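Local coordinates for protein pyrrolysyl-tRNA synthetase (Desulfitobacterium hafniense, PDB 3DSQ) that probably attaches pyrrolysine to its tRNA at the expense of ATP, working as a homodimeric class II aminoacyl-tRNA synthetase, at residues Glu62-Val67 / Tyr279-Arg284; Glu75-Leu80 / Phe255-Leu260. All coordinates share one frame; numbering follows the deposited sequence.

Contact 1 of 2, residues Glu62-Val67 / Tyr279-Arg284; sequences EQLRTV and YLDGVR
Leu64 and Asp281 lie antiparallel, the carboxylate of Asp281 running alongside the first carbons of the leucine. Asp281 OD2 rests 3.8 Å from Leu64 CB and 4.1 Å from Leu64 CG, so a polar oxygen touches hydrocarbon and no hydrogen bond crosses the contact. The second touch is apolar and looser: Leu64 CD1 meets Leu280 CD1 methyl to methyl at 4.4 Å. Leu64 CB faces OD2 because the helix backbone aims the base of this side chain at the hairpin; with CG anti to the backbone N (chi1 171°), the branch then carries CD1 on to Leu280. Asp281 likewise swings CG anti to its own N (chi1 -167°), carrying the carboxylate off the turn toward the helix. Its charge is answered elsewhere: Lys68 forms a salt bridge with OD2, and the backbone N of Ala72 donates to OD1. These partners fix the carboxylate's rotation and would probably stabilise its negative form. Asp281 and Gly282 are the corner residues of a type I' turn, both with positive phi, and Leu280 N to Val283 O at 2.9 Å is one of two backbone bonds closing the hairpin. On the dimer side, Leu64 packs on Val90 and Leu280 on Leu142, both of the second subunit. The hairpin 279-284 thus packs its turn against the C-terminal end of the long helix 39-68, where Val283 also rests on His60 and Leu61, and through Asp281 it reaches the start of helix 72-85.

Contact 2 of 2, residues Glu75-Leu80 / Phe255-Leu260; sequences ELEEKL and FGLERL
Glu77 brings the one flat group among the side chains that touch here, yet it makes its contact through CG and not through the carboxylate: CG lies 3.8 Å from Leu257 CD1, with the two chains at about a right angle. The side chain of Phe255, at the end of strand 250-256, packs on Leu175, Val198 and Ala231. Leu257 meets Leu76, Glu77 and Leu80 of helix 72-85. Leu80 reaches it tip to tip, with Leu80 CD1 only 3.4 Å from Leu257 CD2, tighter than ordinary van der Waals contact. Leu76 crosses it at a slant, and its CD1 sits 3.9 Å from Leu257 CB. With CG anti to the carbonyl carbon (chi1 -59°), Leu257 sends both methyls across to the helix, CD1 between Glu77 and Leu80, CD2 between Leu80 and Leu76. An alanine here lacks CG and both methyls and would probably leave a gap facing Leu76, Leu80 and the Glu77 methylene, letting the Leu80 tip turn. Gly256 is the N-cap of helix 257-265, and this strand-to-helix passage with its Gly-Leu-Glu-Arg sequence matches motif 3 of class II synthetases, whose arginine binds ATP in relatives. Glu258 points its CB away from helix 72-85, and its OE2 is hydrogen-bonded to Thr173. Glu77 OE2 and Glu258 OE2 are 6.2 Å apart, two like charges not in contact. With no hydrogen bond or salt bridge across it, the contact is held by apolar packing and depends on shape.

Overall arrangement
From the N terminus, the chain runs down the long helix 39-68, where contact 1 opens, and turns into helix 72-85, where contact 2 opens. It then builds the central mixed sheet and returns along strand 250-256 into helix 257-265, where contact 2 closes the inner loop. Contact 1, at hairpin 279-284, closes the outer one, so the two loops nest. Their centres are about 17 Å apart and their nearest atoms about 7 Å, without touching. Together they tie two successive N-terminal helices to two successive C-terminal elements: contact 2 near the centre of the chain, contact 1 farther out beside the second subunit.

Contact 1 of 2, residues Glu62-Val67 / Tyr279-Arg284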
loop_
_atom_site.group_PDB
_atom_site.type_symbol
_atom_site.label_atom_id
_atom_site.label_comp_id
_atom_site.label_asym_id
_atom_site.label_seq_id
_atom_site.Cartn_x
_atom_site.Cartn_y
_atom_site.Cartn_z
ATOM N N GLU B 62 -11.425 -18.462 -9.970
ATOM C CA GLU B 62 -12.054 -18.200 -11.258
ATOM C C GLU B 62 -12.852 -16.914 -11.169
ATOM O O GLU B 62 -12.851 -16.089 -12.081
ATOM C CB GLU B 62 -12.975 -19.358 -11.645
ATOM C CG GLU B 62 -12.235 -20.542 -12.206
ATOM C CD GLU B 62 -11.421 -20.164 -13.424
ATOM O OE1 GLU B 62 -12.018 -19.679 -14.414
ATOM O OE2 GLU B 62 -10.185 -20.350 -13.394
ATOM N N GLN B 63 -13.538 -16.764 -10.048
ATOM C CA GLN B 63 -14.342 -15.596 -9.764
ATOM C C GLN B 63 -13.440 -14.354 -9.833
ATOM O O GLN B 63 -13.822 -13.303 -10.365
ATOM C CB GLN B 63 -14.935 -15.769 -8.367
ATOM C CG GLN B 63 -15.751 -14.616 -7.832
ATOM C CD GLN B 63 -16.169 -14.858 -6.394
ATOM O OE1 GLN B 63 -16.985 -15.740 -6.107
ATOM N NE2 GLN B 63 -15.596 -14.086 -5.476
ATOM N N LEU B 64 -12.232 -14.496 -9.300
ATOM C CA LEU B 64 -11.260 -13.414 -9.282
ATOM C C LEU B 64 -10.782 -13.045 -10.685
ATOM O O LEU B 64 -10.680 -11.868 -11.017
ATOM C CB LEU B 64 -10.076 -13.821 -8.386
ATOM C CG LEU B 64 -8.783 -13.003 -8.306
ATOM C CD1 LEU B 64 -7.961 -13.279 -9.526
ATOM C CD2 LEU B 64 -9.078 -11.522 -8.167
ATOM N N ARG B 65 -10.507 -14.042 -11.519
ATOM C CA ARG B 65 -10.024 -13.772 -12.870
ATOM C C ARG B 65 -11.047 -13.266 -13.889
ATOM O O ARG B 65 -10.692 -12.514 -14.796
ATOM C CB ARG B 65 -9.335 -15.013 -13.436
ATOM C CG ARG B 65 -10.044 -16.300 -13.106
ATOM C CD ARG B 65 -9.485 -17.477 -13.893
ATOM N NE ARG B 65 -9.970 -17.483 -15.270
ATOM C CZ ARG B 65 -9.836 -18.507 -16.109
ATOM N NH1 ARG B 65 -9.229 -19.620 -15.717
ATOM N NH2 ARG B 65 -10.315 -18.417 -17.342
ATOM N N THR B 66 -12.308 -13.662 -13.758
ATOM C CA THR B 66 -13.305 -13.220 -14.726
ATOM C C THR B 66 -14.301 -12.212 -14.176
ATOM O O THR B 66 -14.975 -11.526 -14.939
ATOM C CB THR B 66 -14.103 -14.412 -15.293
ATOM O OG1 THR B 66 -14.834 -15.039 -14.235
ATOM C CG2 THR B 66 -13.165 -15.431 -15.921
ATOM N N VAL B 67 -14.394 -12.117 -12.856
ATOM C CA VAL B 67 -15.339 -11.192 -12.249
ATOM C C VAL B 67 -14.729 -10.009 -11.499
ATOM O O VAL B 67 -14.750 -8.882 -11.991
ATOM C CB VAL B 67 -16.283 -11.931 -11.286
ATOM C CG1 VAL B 67 -17.340 -10.977 -10.759
ATOM C CG2 VAL B 67 -16.920 -13.109 -11.994
ATOM N N TYR B 279 -0.538 -16.918 -1.210
ATOM C CA TYR B 279 -1.993 -16.940 -1.305
ATOM C C TYR B 279 -2.414 -15.830 -2.242
ATOM O O TYR B 279 -1.610 -14.973 -2.601
ATOM C CB TYR B 279 -2.658 -16.675 0.047
ATOM C CG TYR B 279 -2.391 -17.674 1.148
ATOM C CD1 TYR B 279 -1.191 -17.651 1.865
ATOM C CD2 TYR B 279 -3.377 -18.583 1.535
ATOM C CE1 TYR B 279 -0.985 -18.496 2.946
ATOM C CE2 TYR B 279 -3.189 -19.430 2.617
ATOM C CZ TYR B 279 -1.988 -19.376 3.325
ATOM O OH TYR B 279 -1.830 -20.149 4.448
ATOM N N LEU B 280 -3.687 -15.848 -2.629
ATOM C CA LEU B 280 -4.238 -14.818 -3.493
ATOM C C LEU B 280 -5.735 -14.836 -3.248
ATOM O O LEU B 280 -6.375 -15.869 -3.416
ATOM C CB LEU B 280 -3.965 -15.122 -4.967
ATOM C CG LEU B 280 -3.917 -13.978 -5.993
ATOM C CD1 LEU B 280 -4.407 -14.514 -7.328
ATOM C CD2 LEU B 280 -4.754 -12.788 -5.570
ATOM N N ASP B 281 -6.276 -13.700 -2.822
ATOM C CA ASP B 281 -7.710 -13.565 -2.568
ATOM C C ASP B 281 -8.250 -14.701 -1.684
ATOM O O ASP B 281 -9.322 -15.261 -1.939
ATOM C CB ASP B 281 -8.445 -13.501 -3.914
ATOM C CG ASP B 281 -9.903 -13.045 -3.786
ATOM O OD1 ASP B 281 -10.250 -12.317 -2.837
ATOM O OD2 ASP B 281 -10.702 -13.409 -4.665
ATOM N N GLY B 282 -7.486 -15.025 -0.642
ATOM C CA GLY B 282 -7.869 -16.064 0.297
ATOM C C GLY B 282 -7.563 -17.493 -0.118
ATOM O O GLY B 282 -7.846 -18.409 0.637
ATOM N N VAL B 283 -6.984 -17.696 -1.297
ATOM C CA VAL B 283 -6.691 -19.049 -1.775
ATOM C C VAL B 283 -5.193 -19.387 -1.835
ATOM O O VAL B 283 -4.419 -18.648 -2.425
ATOM C CB VAL B 283 -7.291 -19.268 -3.191
ATOM C CG1 VAL B 283 -7.094 -20.704 -3.627
ATOM C CG2 VAL B 283 -8.778 -18.901 -3.195
ATOM N N ARG B 284 -4.795 -20.509 -1.229
ATOM C CA ARG B 284 -3.391 -20.935 -1.252
ATOM C C ARG B 284 -3.119 -21.289 -2.706
ATOM O O ARG B 284 -3.899 -22.006 -3.323
ATOM C CB ARG B 284 -3.194 -22.160 -0.348
ATOM C CG ARG B 284 -1.763 -22.692 -0.284
ATOM C CD ARG B 284 -0.814 -21.771 0.484
ATOM N NE ARG B 284 0.513 -22.378 0.576
ATOM C CZ ARG B 284 1.434 -22.351 -0.385
ATOM N NH1 ARG B 284 1.202 -21.728 -1.535
ATOM N NH2 ARG B 284 2.582 -22.990 -0.211
#

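Contact 2 of 2, residues Glu75-Leu80 / Phe255-Leu260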
loop_
_atom_site.group_PDB
_atom_site.type_symbol
_atom_site.label_atom_id
_atom_site.label_comp_id
_atom_site.label_asym_id
_atom_site.label_seq_id
_atom_site.Cartn_x
_atom_site.Cartn_y
_atom_site.Cartn_z
ATOM N N GLU B 75 -10.341 -4.839 -2.607
ATOM C CA GLU B 75 -11.753 -4.526 -2.779
ATOM C C GLU B 75 -12.240 -3.862 -1.499
ATOM O O GLU B 75 -13.002 -2.890 -1.529
ATOM C CB GLU B 75 -12.538 -5.813 -3.041
ATOM C CG GLU B 75 -14.022 -5.613 -3.300
ATOM C CD GLU B 75 -14.772 -6.936 -3.366
ATOM O OE1 GLU B 75 -14.786 -7.661 -2.346
ATOM O OE2 GLU B 75 -15.338 -7.253 -4.438
ATOM N N LEU B 76 -11.778 -4.393 -0.372
ATOM C CA LEU B 76 -12.139 -3.869 0.937
ATOM C C LEU B 76 -11.584 -2.451 1.064
ATOM O O LEU B 76 -12.278 -1.539 1.523
ATOM C CB LEU B 76 -11.536 -4.753 2.031
ATOM C CG LEU B 76 -12.185 -4.867 3.414
ATOM C CD1 LEU B 76 -11.094 -4.907 4.464
ATOM C CD2 LEU B 76 -13.132 -3.726 3.675
ATOM N N GLU B 77 -10.328 -2.274 0.652
ATOM C CA GLU B 77 -9.675 -0.973 0.729
ATOM C C GLU B 77 -10.425 0.127 -0.018
ATOM O O GLU B 77 -10.607 1.231 0.504
ATOM C CB GLU B 77 -8.237 -1.064 0.204
ATOM C CG GLU B 77 -7.240 -1.546 1.240
ATOM C CD GLU B 77 -5.803 -1.471 0.752
ATOM O OE1 GLU B 77 -5.509 -0.605 -0.102
ATOM O OE2 GLU B 77 -4.962 -2.263 1.235
ATOM N N GLU B 78 -10.858 -0.160 -1.241
ATOM C CA GLU B 78 -11.581 0.846 -1.998
ATOM C C GLU B 78 -12.946 1.091 -1.356
ATOM O O GLU B 78 -13.415 2.228 -1.285
ATOM C CB GLU B 78 -11.765 0.410 -3.452
ATOM C CG GLU B 78 -12.325 1.528 -4.333
ATOM C CD GLU B 78 -12.755 1.049 -5.702
ATOM O OE1 GLU B 78 -11.887 0.621 -6.491
ATOM O OE2 GLU B 78 -13.969 1.097 -5.991
ATOM N N LYS B 79 -13.565 0.011 -0.893
ATOM C CA LYS B 79 -14.877 0.043 -0.246
ATOM C C LYS B 79 -14.896 0.940 0.988
ATOM O O LYS B 79 -15.804 1.750 1.170
ATOM C CB LYS B 79 -15.281 -1.379 0.157
ATOM C CG LYS B 79 -16.590 -1.500 0.947
ATOM C CD LYS B 79 -17.828 -1.217 0.095
ATOM C CE LYS B 79 -19.098 -1.326 0.937
ATOM N NZ LYS B 79 -20.347 -1.058 0.163
ATOM N N LEU B 80 -13.888 0.789 1.838
ATOM C CA LEU B 80 -13.800 1.578 3.058
ATOM C C LEU B 80 -13.499 3.045 2.767
ATOM O O LEU B 80 -14.060 3.933 3.403
ATOM C CB LEU B 80 -12.727 0.998 3.987
ATOM C CG LEU B 80 -12.924 -0.437 4.486
ATOM C CD1 LEU B 80 -11.757 -0.830 5.393
ATOM C CD2 LEU B 80 -14.232 -0.551 5.244
ATOM N N PHE B 255 -8.251 -0.087 12.538
ATOM C CA PHE B 255 -8.612 -1.457 12.178
ATOM C C PHE B 255 -7.486 -2.207 11.458
ATOM O O PHE B 255 -6.693 -1.618 10.726
ATOM C CB PHE B 255 -9.820 -1.487 11.222
ATOM C CG PHE B 255 -11.055 -0.788 11.731
ATOM C CD1 PHE B 255 -11.069 0.590 11.933
ATOM C CD2 PHE B 255 -12.238 -1.504 11.926
ATOM C CE1 PHE B 255 -12.247 1.249 12.309
ATOM C CE2 PHE B 255 -13.421 -0.853 12.303
ATOM C CZ PHE B 255 -13.420 0.527 12.491
ATOM N N GLY B 256 -7.440 -3.517 11.667
ATOM C CA GLY B 256 -6.489 -4.359 10.960
ATOM C C GLY B 256 -7.354 -4.965 9.861
ATOM O O GLY B 256 -8.245 -5.734 10.164
ATOM N N LEU B 257 -7.119 -4.613 8.599
ATOM C CA LEU B 257 -7.963 -5.123 7.517
ATOM C C LEU B 257 -7.873 -6.622 7.236
ATOM O O LEU B 257 -8.898 -7.254 6.946
ATOM C CB LEU B 257 -7.714 -4.332 6.221
ATOM C CG LEU B 257 -7.984 -2.828 6.322
ATOM C CD1 LEU B 257 -7.996 -2.223 4.932
ATOM C CD2 LEU B 257 -9.325 -2.568 7.024
ATOM N N GLU B 258 -6.671 -7.195 7.303
ATOM C CA GLU B 258 -6.541 -8.628 7.063
ATOM C C GLU B 258 -7.307 -9.360 8.152
ATOM O O GLU B 258 -7.993 -10.350 7.890
ATOM C CB GLU B 258 -5.071 -9.092 7.074
ATOM C CG GLU B 258 -4.199 -8.574 5.922
ATOM C CD GLU B 258 -3.681 -7.170 6.168
ATOM O OE1 GLU B 258 -3.924 -6.641 7.273
ATOM O OE2 GLU B 258 -3.028 -6.596 5.268
ATOM N N ARG B 259 -7.201 -8.864 9.379
ATOM C CA ARG B 259 -7.901 -9.491 10.485
ATOM C C ARG B 259 -9.415 -9.343 10.303
ATOM O O ARG B 259 -10.174 -10.259 10.604
ATOM C CB ARG B 259 -7.457 -8.878 11.814
ATOM C CG ARG B 259 -8.141 -9.503 13.005
ATOM C CD ARG B 259 -7.552 -9.035 14.324
ATOM N NE ARG B 259 -8.298 -9.600 15.447
ATOM C CZ ARG B 259 -7.960 -9.461 16.725
ATOM N NH1 ARG B 259 -6.875 -8.771 17.057
ATOM N NH2 ARG B 259 -8.709 -10.017 17.673
ATOM N N LEU B 260 -9.848 -8.184 9.819
ATOM C CA LEU B 260 -11.266 -7.958 9.575
ATOM C C LEU B 260 -11.727 -8.980 8.551
ATOM O O LEU B 260 -12.726 -9.665 8.751
ATOM C CB LEU B 260 -11.521 -6.555 9.009
ATOM C CG LEU B 260 -11.772 -5.342 9.913
ATOM C CD1 LEU B 260 -12.371 -4.232 9.050
ATOM C CD2 LEU B 260 -12.747 -5.677 11.036
#